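Long-range contacts in Pre-mRNA-splicing factor SAD1 (Saccharomyces cerevisiae, PDB 4MSX), which promotes assembly of newly made U4 snRNA into the U4/U6 snRNP and is required for pre-mRNA splicing, although its deubiquitinase fold is catalytically inactive: residues V91-C97 with H119-L125; I81-S87 with H99-G103; S127-Y131 with I151-Y156; R71-D77 with F240-S245. One frame throughout, in Å; residues are numbered along the deposited sequence.

Interaction 1: residues V91-C97 with H119-L125. With ZN (zinc ion), chain B.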
# COMPACT_ATOMS: atom_id res chain seq x y z
N VAL A 91 -24.95 6.95 -6.19
CA VAL A 91 -24.44 8.13 -5.51
C VAL A 91 -23.75 9.02 -6.55
O VAL A 91 -23.06 8.51 -7.45
CB VAL A 91 -23.46 7.73 -4.37
CG1 VAL A 91 -22.92 8.95 -3.65
CG2 VAL A 91 -24.18 6.84 -3.38
N TYR A 92 -23.94 10.34 -6.43
CA TYR A 92 -23.34 11.31 -7.34
C TYR A 92 -22.50 12.24 -6.51
O TYR A 92 -22.81 12.51 -5.34
CB TYR A 92 -24.43 12.14 -8.10
CG TYR A 92 -25.19 11.34 -9.12
CD1 TYR A 92 -26.07 10.34 -8.73
CD2 TYR A 92 -25.01 11.58 -10.48
CE1 TYR A 92 -26.74 9.58 -9.68
CE2 TYR A 92 -25.68 10.85 -11.43
CZ TYR A 92 -26.55 9.85 -11.03
OH TYR A 92 -27.20 9.10 -11.97
N CYS A 93 -21.45 12.78 -7.11
CA CYS A 93 -20.69 13.80 -6.45
C CYS A 93 -21.07 15.12 -7.11
O CYS A 93 -20.99 15.25 -8.33
CB CYS A 93 -19.19 13.56 -6.63
SG CYS A 93 -18.13 14.83 -5.89
N CYS A 94 -21.42 16.09 -6.28
CA CYS A 94 -21.61 17.46 -6.70
C CYS A 94 -20.25 18.07 -6.98
O CYS A 94 -19.36 18.08 -6.12
CB CYS A 94 -22.33 18.31 -5.64
SG CYS A 94 -22.41 20.06 -6.25
N LEU A 95 -20.06 18.61 -8.19
CA LEU A 95 -18.71 19.02 -8.61
C LEU A 95 -18.49 20.46 -8.27
O LEU A 95 -17.39 20.97 -8.49
CB LEU A 95 -18.44 18.75 -10.11
CG LEU A 95 -18.64 17.28 -10.50
CD1 LEU A 95 -18.37 17.04 -12.03
CD2 LEU A 95 -17.66 16.36 -9.69
N VAL A 96 -19.50 21.10 -7.66
CA VAL A 96 -19.28 22.43 -7.09
C VAL A 96 -18.83 22.42 -5.63
O VAL A 96 -17.85 23.11 -5.26
CB VAL A 96 -20.62 23.30 -7.19
CG1 VAL A 96 -20.38 24.66 -6.61
CG2 VAL A 96 -21.10 23.32 -8.66
N CYS A 97 -19.52 21.65 -4.77
CA CYS A 97 -19.17 21.66 -3.34
C CYS A 97 -18.51 20.34 -2.92
O CYS A 97 -17.96 20.26 -1.83
CB CYS A 97 -20.44 21.94 -2.45
SG CYS A 97 -21.63 20.61 -2.44
N HIS A 119 -26.33 24.20 -7.58
CA HIS A 119 -25.06 23.48 -8.00
C HIS A 119 -25.53 22.50 -9.07
O HIS A 119 -26.42 21.70 -8.81
CB HIS A 119 -24.37 22.76 -6.78
CG HIS A 119 -23.81 23.70 -5.77
ND1 HIS A 119 -23.32 23.29 -4.55
CD2 HIS A 119 -23.68 25.05 -5.79
CE1 HIS A 119 -22.88 24.34 -3.86
NE2 HIS A 119 -23.11 25.42 -4.59
N HIS A 120 -25.00 22.58 -10.29
CA HIS A 120 -25.66 21.89 -11.40
C HIS A 120 -24.85 20.84 -12.11
O HIS A 120 -25.42 20.15 -12.96
CB HIS A 120 -26.15 22.96 -12.42
CG HIS A 120 -27.10 23.93 -11.79
ND1 HIS A 120 -28.43 23.63 -11.61
CD2 HIS A 120 -26.89 25.13 -11.20
CE1 HIS A 120 -29.03 24.63 -10.97
NE2 HIS A 120 -28.12 25.56 -10.72
N VAL A 121 -23.56 20.66 -11.76
CA VAL A 121 -22.73 19.66 -12.49
C VAL A 121 -22.36 18.51 -11.52
O VAL A 121 -21.83 18.80 -10.44
CB VAL A 121 -21.42 20.33 -13.01
CG1 VAL A 121 -20.65 19.38 -14.00
CG2 VAL A 121 -21.75 21.66 -13.70
N PHE A 122 -22.70 17.27 -11.89
CA PHE A 122 -22.55 16.10 -11.05
C PHE A 122 -21.75 15.02 -11.78
O PHE A 122 -21.77 14.93 -13.03
CB PHE A 122 -23.93 15.54 -10.70
CG PHE A 122 -24.70 16.47 -9.80
CD1 PHE A 122 -25.32 17.62 -10.36
CD2 PHE A 122 -24.70 16.30 -8.41
CE1 PHE A 122 -25.98 18.54 -9.53
CE2 PHE A 122 -25.37 17.17 -7.56
CZ PHE A 122 -26.04 18.31 -8.12
N LEU A 123 -21.09 14.16 -11.00
CA LEU A 123 -20.45 12.98 -11.54
C LEU A 123 -21.13 11.77 -10.94
O LEU A 123 -21.22 11.64 -9.70
CB LEU A 123 -18.93 12.99 -11.15
CG LEU A 123 -18.21 11.72 -11.57
CD1 LEU A 123 -18.16 11.49 -13.14
CD2 LEU A 123 -16.80 11.82 -11.02
N ASN A 124 -21.57 10.84 -11.76
CA ASN A 124 -22.09 9.60 -11.20
C ASN A 124 -20.88 8.77 -10.75
O ASN A 124 -20.04 8.49 -11.59
CB ASN A 124 -22.86 8.79 -12.27
CG ASN A 124 -23.49 7.53 -11.71
OD1 ASN A 124 -22.82 6.71 -11.07
ND2 ASN A 124 -24.81 7.39 -11.90
N LEU A 125 -20.80 8.42 -9.47
CA LEU A 125 -19.56 7.80 -8.93
C LEU A 125 -19.39 6.33 -9.33
O LEU A 125 -18.33 5.74 -9.12
CB LEU A 125 -19.52 7.89 -7.40
CG LEU A 125 -19.32 9.35 -6.94
CD1 LEU A 125 -19.41 9.45 -5.44
CD2 LEU A 125 -17.97 9.95 -7.51
ZN ZN B . -23.10 21.10 -4.28
O HOH W 1 -23.46 5.84 -8.29

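Interaction 2: residues I81-S87 with H99-G103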
# COMPACT_ATOMS: atom_id res chain seq x y z
N ILE A 81 -21.21 7.13 -0.09
CA ILE A 81 -22.60 7.13 0.33
C ILE A 81 -23.18 8.54 0.26
O ILE A 81 -22.48 9.52 0.43
CB ILE A 81 -22.80 6.62 1.78
CG1 ILE A 81 -21.93 7.43 2.75
CG2 ILE A 81 -22.52 5.13 1.86
CD1 ILE A 81 -22.19 7.05 4.22
N CYS A 82 -24.49 8.59 0.04
CA CYS A 82 -25.25 9.86 0.01
C CYS A 82 -25.21 10.53 1.37
O CYS A 82 -25.53 9.90 2.37
CB CYS A 82 -26.70 9.52 -0.37
SG CYS A 82 -27.84 10.98 -0.17
N CYS A 83 -24.78 11.79 1.45
CA CYS A 83 -24.67 12.46 2.75
C CYS A 83 -26.04 12.83 3.38
O CYS A 83 -26.09 13.32 4.52
CB CYS A 83 -23.80 13.73 2.65
SG CYS A 83 -24.64 15.17 1.70
N ILE A 84 -27.13 12.63 2.65
CA ILE A 84 -28.51 12.86 3.16
C ILE A 84 -29.20 11.57 3.61
O ILE A 84 -29.77 11.54 4.70
CB ILE A 84 -29.46 13.49 2.05
CG1 ILE A 84 -28.85 14.75 1.44
CG2 ILE A 84 -30.85 13.83 2.66
CD1 ILE A 84 -28.46 15.79 2.46
N THR A 85 -29.23 10.56 2.75
CA THR A 85 -29.91 9.31 3.06
C THR A 85 -28.95 8.20 3.57
O THR A 85 -29.41 7.13 4.01
CB THR A 85 -30.56 8.73 1.83
OG1 THR A 85 -29.57 8.49 0.84
CG2 THR A 85 -31.64 9.71 1.26
N LEU A 86 -27.65 8.44 3.46
CA LEU A 86 -26.62 7.45 3.82
C LEU A 86 -26.72 6.22 2.95
O LEU A 86 -26.10 5.22 3.23
CB LEU A 86 -26.73 7.03 5.29
CG LEU A 86 -26.58 8.16 6.30
CD1 LEU A 86 -26.58 7.59 7.74
CD2 LEU A 86 -25.32 8.95 6.06
N SER A 87 -27.49 6.29 1.87
CA SER A 87 -27.53 5.17 0.95
C SER A 87 -26.25 5.11 0.09
O SER A 87 -25.70 6.15 -0.26
CB SER A 87 -28.73 5.28 0.04
OG SER A 87 -28.62 4.33 -1.00
N HIS A 99 -19.81 17.44 -2.05
CA HIS A 99 -20.56 16.48 -1.28
C HIS A 99 -21.21 15.44 -2.16
O HIS A 99 -21.41 15.66 -3.36
CB HIS A 99 -21.60 17.21 -0.40
CG HIS A 99 -20.97 18.04 0.67
ND1 HIS A 99 -20.43 17.49 1.82
CD2 HIS A 99 -20.69 19.37 0.74
CE1 HIS A 99 -19.89 18.44 2.56
NE2 HIS A 99 -20.04 19.59 1.93
N TYR A 100 -21.54 14.30 -1.56
CA TYR A 100 -22.14 13.23 -2.34
C TYR A 100 -23.66 13.18 -2.10
O TYR A 100 -24.11 13.29 -0.94
CB TYR A 100 -21.61 11.90 -1.86
CG TYR A 100 -20.11 11.69 -2.08
CD1 TYR A 100 -19.34 12.59 -2.85
CD2 TYR A 100 -19.49 10.57 -1.55
CE1 TYR A 100 -17.93 12.34 -3.07
CE2 TYR A 100 -18.11 10.32 -1.78
CZ TYR A 100 -17.34 11.20 -2.52
OH TYR A 100 -15.98 10.92 -2.67
N TYR A 101 -24.42 12.88 -3.15
CA TYR A 101 -25.88 12.82 -3.05
C TYR A 101 -26.42 11.69 -3.91
O TYR A 101 -26.01 11.53 -5.07
CB TYR A 101 -26.50 14.15 -3.55
CG TYR A 101 -26.05 15.32 -2.73
CD1 TYR A 101 -26.74 15.71 -1.56
CD2 TYR A 101 -24.94 16.05 -3.09
CE1 TYR A 101 -26.29 16.77 -0.78
CE2 TYR A 101 -24.51 17.14 -2.33
CZ TYR A 101 -25.20 17.48 -1.17
OH TYR A 101 -24.76 18.54 -0.40
N GLN A 102 -27.38 10.94 -3.38
CA GLN A 102 -28.06 9.96 -4.22
C GLN A 102 -28.85 10.69 -5.33
O GLN A 102 -29.49 11.67 -5.02
CB GLN A 102 -29.05 9.17 -3.35
CG GLN A 102 -29.84 8.13 -4.16
CD GLN A 102 -30.58 7.16 -3.26
OE1 GLN A 102 -30.15 6.02 -3.05
NE2 GLN A 102 -31.69 7.63 -2.70
N GLY A 103 -28.84 10.21 -6.57
CA GLY A 103 -29.52 10.88 -7.67
C GLY A 103 -30.22 9.88 -8.57
O GLY A 103 -30.24 8.69 -8.24

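Interaction 3: residues S127-Y131 with I151-Y156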
# COMPACT_ATOMS: atom_id res chain seq x y z
N SER A 127 -20.77 4.98 -12.62
CA SER A 127 -20.59 4.86 -14.06
C SER A 127 -19.60 5.88 -14.58
O SER A 127 -19.18 5.83 -15.74
CB SER A 127 -21.94 5.08 -14.76
OG SER A 127 -22.35 6.44 -14.59
N LEU A 128 -19.23 6.84 -13.74
CA LEU A 128 -18.33 7.92 -14.16
C LEU A 128 -18.83 8.78 -15.36
O LEU A 128 -18.04 9.43 -16.06
CB LEU A 128 -16.93 7.36 -14.43
CG LEU A 128 -16.26 6.64 -13.26
CD1 LEU A 128 -14.80 6.33 -13.66
CD2 LEU A 128 -16.30 7.49 -12.00
N LYS A 129 -20.14 8.82 -15.58
CA LYS A 129 -20.71 9.79 -16.54
C LYS A 129 -21.13 11.09 -15.82
O LYS A 129 -21.52 11.05 -14.66
CB LYS A 129 -21.92 9.16 -17.21
CG LYS A 129 -21.58 8.07 -18.21
CD LYS A 129 -22.78 7.17 -18.43
CE LYS A 129 -22.50 6.10 -19.48
NZ LYS A 129 -23.60 5.08 -19.42
N PHE A 130 -20.99 12.22 -16.50
CA PHE A 130 -21.28 13.52 -15.96
C PHE A 130 -22.69 13.97 -16.35
O PHE A 130 -23.14 13.73 -17.50
CB PHE A 130 -20.34 14.54 -16.54
CG PHE A 130 -18.90 14.36 -16.12
CD1 PHE A 130 -18.04 13.53 -16.84
CD2 PHE A 130 -18.42 15.00 -14.96
CE1 PHE A 130 -16.71 13.38 -16.44
CE2 PHE A 130 -17.07 14.85 -14.56
CZ PHE A 130 -16.23 14.04 -15.31
N TYR A 131 -23.36 14.66 -15.44
CA TYR A 131 -24.76 15.07 -15.66
C TYR A 131 -24.95 16.50 -15.24
O TYR A 131 -24.34 16.98 -14.27
CB TYR A 131 -25.71 14.19 -14.87
CG TYR A 131 -25.77 12.80 -15.38
CD1 TYR A 131 -26.68 12.43 -16.37
CD2 TYR A 131 -24.84 11.85 -14.95
CE1 TYR A 131 -26.71 11.13 -16.87
CE2 TYR A 131 -24.87 10.56 -15.43
CZ TYR A 131 -25.79 10.20 -16.40
OH TYR A 131 -25.79 8.91 -16.89
N ILE A 151 -11.20 15.49 -13.93
CA ILE A 151 -12.02 15.02 -12.81
C ILE A 151 -12.28 13.54 -12.88
O ILE A 151 -12.19 12.83 -11.87
CB ILE A 151 -13.40 15.80 -12.73
CG1 ILE A 151 -13.12 17.22 -12.27
CG2 ILE A 151 -14.37 15.10 -11.78
CD1 ILE A 151 -14.33 18.19 -12.56
N LYS A 152 -12.51 13.04 -14.08
CA LYS A 152 -12.77 11.62 -14.24
C LYS A 152 -11.45 10.86 -13.87
O LYS A 152 -11.48 9.75 -13.31
CB LYS A 152 -13.12 11.30 -15.68
CG LYS A 152 -13.60 9.88 -15.91
CD LYS A 152 -14.06 9.74 -17.35
CE LYS A 152 -14.47 8.32 -17.69
NZ LYS A 152 -14.99 8.23 -19.10
N PHE A 153 -10.31 11.46 -14.19
CA PHE A 153 -9.02 10.81 -13.88
C PHE A 153 -8.78 10.77 -12.33
O PHE A 153 -8.21 9.81 -11.80
CB PHE A 153 -7.92 11.56 -14.52
CG PHE A 153 -6.59 10.83 -14.51
CD1 PHE A 153 -5.79 10.83 -13.37
CD2 PHE A 153 -6.14 10.17 -15.65
CE1 PHE A 153 -4.54 10.18 -13.36
CE2 PHE A 153 -4.87 9.50 -15.65
CZ PHE A 153 -4.09 9.53 -14.52
N ALA A 154 -9.21 11.83 -11.62
CA ALA A 154 -9.10 11.87 -10.16
C ALA A 154 -9.93 10.76 -9.51
O ALA A 154 -9.54 10.22 -8.45
CB ALA A 154 -9.55 13.26 -9.60
N ALA A 155 -11.07 10.43 -10.13
CA ALA A 155 -11.93 9.35 -9.63
C ALA A 155 -11.43 7.94 -10.02
O ALA A 155 -11.67 6.97 -9.28
CB ALA A 155 -13.39 9.54 -10.15
N TYR A 156 -10.75 7.84 -11.16
CA TYR A 156 -10.35 6.55 -11.67
C TYR A 156 -9.15 6.71 -12.63
O TYR A 156 -9.33 6.84 -13.81
CB TYR A 156 -11.55 5.90 -12.37
CG TYR A 156 -11.29 4.50 -12.82
CD1 TYR A 156 -11.46 3.45 -11.93
CD2 TYR A 156 -10.86 4.21 -14.11
CE1 TYR A 156 -11.21 2.14 -12.28
CE2 TYR A 156 -10.59 2.86 -14.49
CZ TYR A 156 -10.76 1.84 -13.54
OH TYR A 156 -10.55 0.51 -13.83

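Interaction 4: residues R71-D77 with F240-S245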
# COMPACT_ATOMS: atom_id res chain seq x y z
N ARG A 71 -12.44 22.11 -8.45
CA ARG A 71 -11.67 20.87 -8.30
C ARG A 71 -11.11 20.71 -6.89
O ARG A 71 -11.07 19.60 -6.37
CB ARG A 71 -10.56 20.83 -9.35
CG ARG A 71 -11.14 20.53 -10.73
CD ARG A 71 -10.07 20.29 -11.78
NE ARG A 71 -9.17 21.43 -11.83
CZ ARG A 71 -8.00 21.43 -12.45
NH1 ARG A 71 -7.59 20.34 -13.09
NH2 ARG A 71 -7.23 22.51 -12.40
N GLU A 72 -10.70 21.81 -6.26
CA GLU A 72 -10.09 21.75 -4.95
C GLU A 72 -11.05 21.15 -3.91
O GLU A 72 -10.60 20.74 -2.85
CB GLU A 72 -9.63 23.14 -4.48
CG GLU A 72 -8.50 23.78 -5.32
CD GLU A 72 -8.94 24.33 -6.72
OE1 GLU A 72 -10.17 24.41 -7.04
OE2 GLU A 72 -8.03 24.68 -7.52
N LYS A 73 -12.36 21.09 -4.20
CA LYS A 73 -13.28 20.57 -3.20
C LYS A 73 -13.53 19.09 -3.44
O LYS A 73 -14.27 18.46 -2.71
CB LYS A 73 -14.61 21.37 -3.25
CG LYS A 73 -14.41 22.73 -2.57
CD LYS A 73 -15.72 23.47 -2.39
CE LYS A 73 -15.47 24.91 -1.96
NZ LYS A 73 -14.45 24.99 -0.88
N LEU A 74 -12.94 18.53 -4.50
CA LEU A 74 -13.33 17.17 -4.91
C LEU A 74 -12.37 16.12 -4.29
O LEU A 74 -11.17 16.11 -4.61
CB LEU A 74 -13.28 17.04 -6.43
CG LEU A 74 -14.13 18.14 -7.10
CD1 LEU A 74 -14.08 17.92 -8.59
CD2 LEU A 74 -15.59 18.06 -6.52
N ASP A 75 -12.90 15.23 -3.48
CA ASP A 75 -12.08 14.12 -2.89
C ASP A 75 -12.83 12.83 -3.17
O ASP A 75 -14.00 12.68 -2.80
CB ASP A 75 -11.92 14.31 -1.37
CG ASP A 75 -10.96 13.27 -0.74
OD1 ASP A 75 -11.05 12.07 -1.08
OD2 ASP A 75 -10.09 13.67 0.07
N PHE A 76 -12.21 11.93 -3.91
CA PHE A 76 -12.87 10.68 -4.27
C PHE A 76 -12.40 9.46 -3.41
O PHE A 76 -12.70 8.31 -3.70
CB PHE A 76 -12.61 10.42 -5.74
CG PHE A 76 -13.28 11.46 -6.62
CD1 PHE A 76 -14.67 11.51 -6.68
CD2 PHE A 76 -12.52 12.38 -7.33
CE1 PHE A 76 -15.32 12.48 -7.50
CE2 PHE A 76 -13.13 13.37 -8.14
CZ PHE A 76 -14.53 13.40 -8.24
N ASP A 77 -11.69 9.75 -2.34
CA ASP A 77 -11.28 8.69 -1.44
C ASP A 77 -12.34 8.40 -0.35
O ASP A 77 -12.16 7.49 0.45
CB ASP A 77 -9.97 9.11 -0.74
CG ASP A 77 -8.83 9.24 -1.71
OD1 ASP A 77 -8.99 8.81 -2.86
OD2 ASP A 77 -7.79 9.82 -1.33
N PHE A 240 -5.10 15.73 -7.10
CA PHE A 240 -5.47 17.10 -6.71
C PHE A 240 -4.73 17.53 -5.47
O PHE A 240 -4.34 18.69 -5.35
CB PHE A 240 -6.98 17.18 -6.53
CG PHE A 240 -7.76 17.10 -7.84
CD1 PHE A 240 -7.09 17.08 -9.07
CD2 PHE A 240 -9.16 17.02 -7.84
CE1 PHE A 240 -7.80 17.00 -10.29
CE2 PHE A 240 -9.88 16.93 -9.05
CZ PHE A 240 -9.21 16.92 -10.27
N LYS A 241 -4.53 16.60 -4.54
CA LYS A 241 -3.67 16.86 -3.40
C LYS A 241 -2.72 15.67 -3.22
O LYS A 241 -3.10 14.53 -3.46
CB LYS A 241 -4.48 17.09 -2.11
CG LYS A 241 -5.42 15.96 -1.77
CD LYS A 241 -6.42 16.43 -0.66
CE LYS A 241 -7.32 15.28 -0.19
NZ LYS A 241 -8.14 14.69 -1.32
N HIS A 242 -1.51 15.96 -2.77
CA HIS A 242 -0.44 14.99 -2.88
C HIS A 242 -0.43 13.91 -1.76
O HIS A 242 0.64 13.47 -1.33
CB HIS A 242 0.92 15.73 -2.91
CG HIS A 242 1.27 16.38 -1.62
ND1 HIS A 242 0.31 16.82 -0.73
CD2 HIS A 242 2.47 16.63 -1.03
CE1 HIS A 242 0.90 17.34 0.34
NE2 HIS A 242 2.21 17.22 0.18
N HIS A 243 -1.60 13.47 -1.33
CA HIS A 243 -1.74 12.38 -0.33
C HIS A 243 -3.09 11.73 -0.45
O HIS A 243 -3.99 12.27 -1.11
CB HIS A 243 -1.55 12.89 1.12
CG HIS A 243 -2.31 14.13 1.43
ND1 HIS A 243 -3.63 14.12 1.83
CD2 HIS A 243 -1.92 15.43 1.45
CE1 HIS A 243 -4.03 15.36 2.07
NE2 HIS A 243 -3.01 16.17 1.83
N LEU A 244 -3.23 10.54 0.08
CA LEU A 244 -4.45 9.78 -0.15
C LEU A 244 -5.08 9.45 1.19
O LEU A 244 -4.39 9.48 2.20
CB LEU A 244 -4.14 8.47 -0.86
CG LEU A 244 -3.54 8.66 -2.25
CD1 LEU A 244 -3.15 7.28 -2.75
CD2 LEU A 244 -4.63 9.35 -3.15
N SER A 245 -6.36 9.09 1.16
CA SER A 245 -6.97 8.51 2.36
C SER A 245 -7.34 7.09 2.00
O SER A 245 -7.98 6.90 0.96
CB SER A 245 -8.25 9.29 2.79
OG SER A 245 -8.94 8.53 3.80
O HOH W 2 -8.84 16.19 -3.28
O HOH W 3 -11.27 7.17 3.11
O HOH W 4 -10.57 4.70 0.88
O HOH W 5 -6.27 12.32 -2.80

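Interaction 1: residues V91-C97 with H119-L125
Cys94 SG lies trans to its own backbone N (chi1 176°), and the His119 ring swings back beside its backbone N (chi1 -68°); the two side chains thereby converge on one zinc ion. Cys94 SG binds it at 2.3 Å, His119 ND1 at 2.2 Å and Cys97 SG at 2.4 Å; His113, from the helix 109-116, completes the Cys2His2 site. Val96 lays CG1 over the centre of the His119 ring, a CH-pi contact 3.5 Å from the centroid. Away from the metal, strands 91-94 and 121-124 run antiparallel, Cys93 and Leu123 forming the hydrogen-bonded pair with two nearly straight bonds; Leu95 N to Val121 O and Leu125 N to Val91 O extend the pairing at its ends. On the face bearing Cys94, Phe122 sets CE2 3.8 Å from Cys94 CB. Further along, Asn124 crosses over one face of the Tyr92 ring, toward the rim, its amide turned 61° from the ring plane; Asn124 OD1 is held by Thr126 N, and Tyr92 OH is hydrogen-bonded to Arg104. A serine at Tyr92 would probably uncover the Asn124 amide and leave Arg104 without this hydroxyl partner. Weak bonds from Val96 N and Cys97 N point to the Cys94 sulfur and probably ease its negative charge, which would be consistent with the turn helping to stabilise the metal-bound thiolate.

Interaction 2: residues I81-S87 with H99-G103
Cys82 and Tyr101 bring the two backbones to a CA-CA distance of 4.3 Å, where the turn 81-87 runs against strand 100-102. Cys83 N donates to Tyr100 O at 2.9 Å, almost straight at 178° but from above the carbonyl plane. Cys82 N to Ser87 O closes the turn on itself, and Thr85 OG1 accepts from Ser87 N in an ST turn. The Cys82 sulfur, trans to its backbone N (chi1 170°), reaches across to accept Gln102 N at 3.2 Å; Thr85 N donates to it, and Ile84 N does so weakly. Strand 100-102 is an outermost strand of the five-stranded antiparallel sheet in a predicted, degenerate UBP-type zinc finger. An alanine at Cys82 would take away the sulfur that the backbone N-H groups of Gln102 and Thr85 share, and would probably leave the turn less firmly fixed to the strand. Cys83 SG meets the Tyr101 ring obliquely in a sulfur-aromatic contact, 3.4 Å from Tyr101 CE1, and Ile84 CG1 touches the edge of the same ring 3.8 Å from Tyr101 CD1. That ring stacks on the zinc ligand His113. Ile81 O lies at the Tyr100 ring edge; Tyr100 OH is hydrogen-bonded to Asp75 O.

Interaction 3: residues S127-Y131 with I151-Y156
Leu128 packs most closely here: its CD1 presses against Tyr156 CB at 3.5 Å, the two side chains crossing at about a right angle, while its other branch, CD2, rests 4.0 Å from Ala155 CB. The fork thus spans the last turn of helix 146-155 and the first residue beyond it. Tyr156, with CG trans to the backbone N (chi1 -174°), offers this leucine its CB and the root of its ring, and its hydroxyl runs on to a hydrogen bond with His216. Phe130 makes the second apolar patch, with its ring edge toward the helix: Ile151 CG2 lies in plane there, 3.9 Å from Phe130 CE2, and Lys152 CB comes within 4.2 Å of Phe130 CZ. The looser side belongs to Lys152. Its extended aliphatic chain lines this partly exposed side, CE standing 4.1 Å from Leu128 O. The contact is mainly apolar packing. In the fold, it seats the end of helix 146-155 against the loop leading into strand 130-132 and the strand's first residue. Phe130 also leans on Leu123 of the adjoining strand 121-124, and the Tyr156 side chain reaches helix 222-234, touching Lys225, Ile229 and Lys232.

Interaction 4: residues R71-D77 with F240-S245
Asp75 and Lys241 form the salt bridge of this contact, Lys241 NZ standing 2.6 Å from Asp75 OD2 and meeting it from well above the carboxylate plane. Two residues on, Asp77 OD2 accepts the backbone N of Ser245 at 3.0 Å, nearly straight at 168°. Phe240 fills the other end: Arg71 CB lies over one face of its ring and Arg71 CD reaches to 3.8 Å from Phe240 CZ, the guanidinium plane turned 67° from the ring, while Leu74 O sits at the ring edge. Around this shell, the other oxygen of Asp75, OD1, accepts Asp77 N at 2.7 Å in an Asx turn, which fixes the carboxylate for the lysine. The Lys241 chain starts between its backbone N and carbonyl carbon (chi1 56°) and bends again at its end, bringing NZ to Asp75 and to a water held by Leu74 O. A second water joins Asp77 OD2 to His243 O, and a third links Asp77 O with Ser245 OG. Farther out, Lys233 of helix 222-234 forms a salt bridge with Asp77 OD1, and Ser150 of helix 146-155 holds Arg71 NH1. The segment before the zinc-finger sheet is thereby joined to the USP-like domain by a salt bridge, a backbone-to-carboxylate hydrogen bond and waters, beside the packing of Phe240 on Arg71; Lys241 and Lys233 probably help keep the two aspartates ionised.

From the N terminus, residues 71-77 come first, and their meeting with 240-245 closes the longest loop, inside which interactions 1, 2 and 3 are all nested. Residues 81-87 pair with 99-103 in interaction 2, which crosses interaction 1 because 91-97 falls between its segments; Tyr92 O to Tyr101 N and Cys94 N to His99 O join the two through neighbouring strands. Interaction 3 follows in series, taking up the chain after strand 121-124 and tying the same five-stranded sheet to helix 146-155. That helix also touches Phe76 and Phe240, so interaction 4 carries the zinc-finger fold onto the USP-like domain.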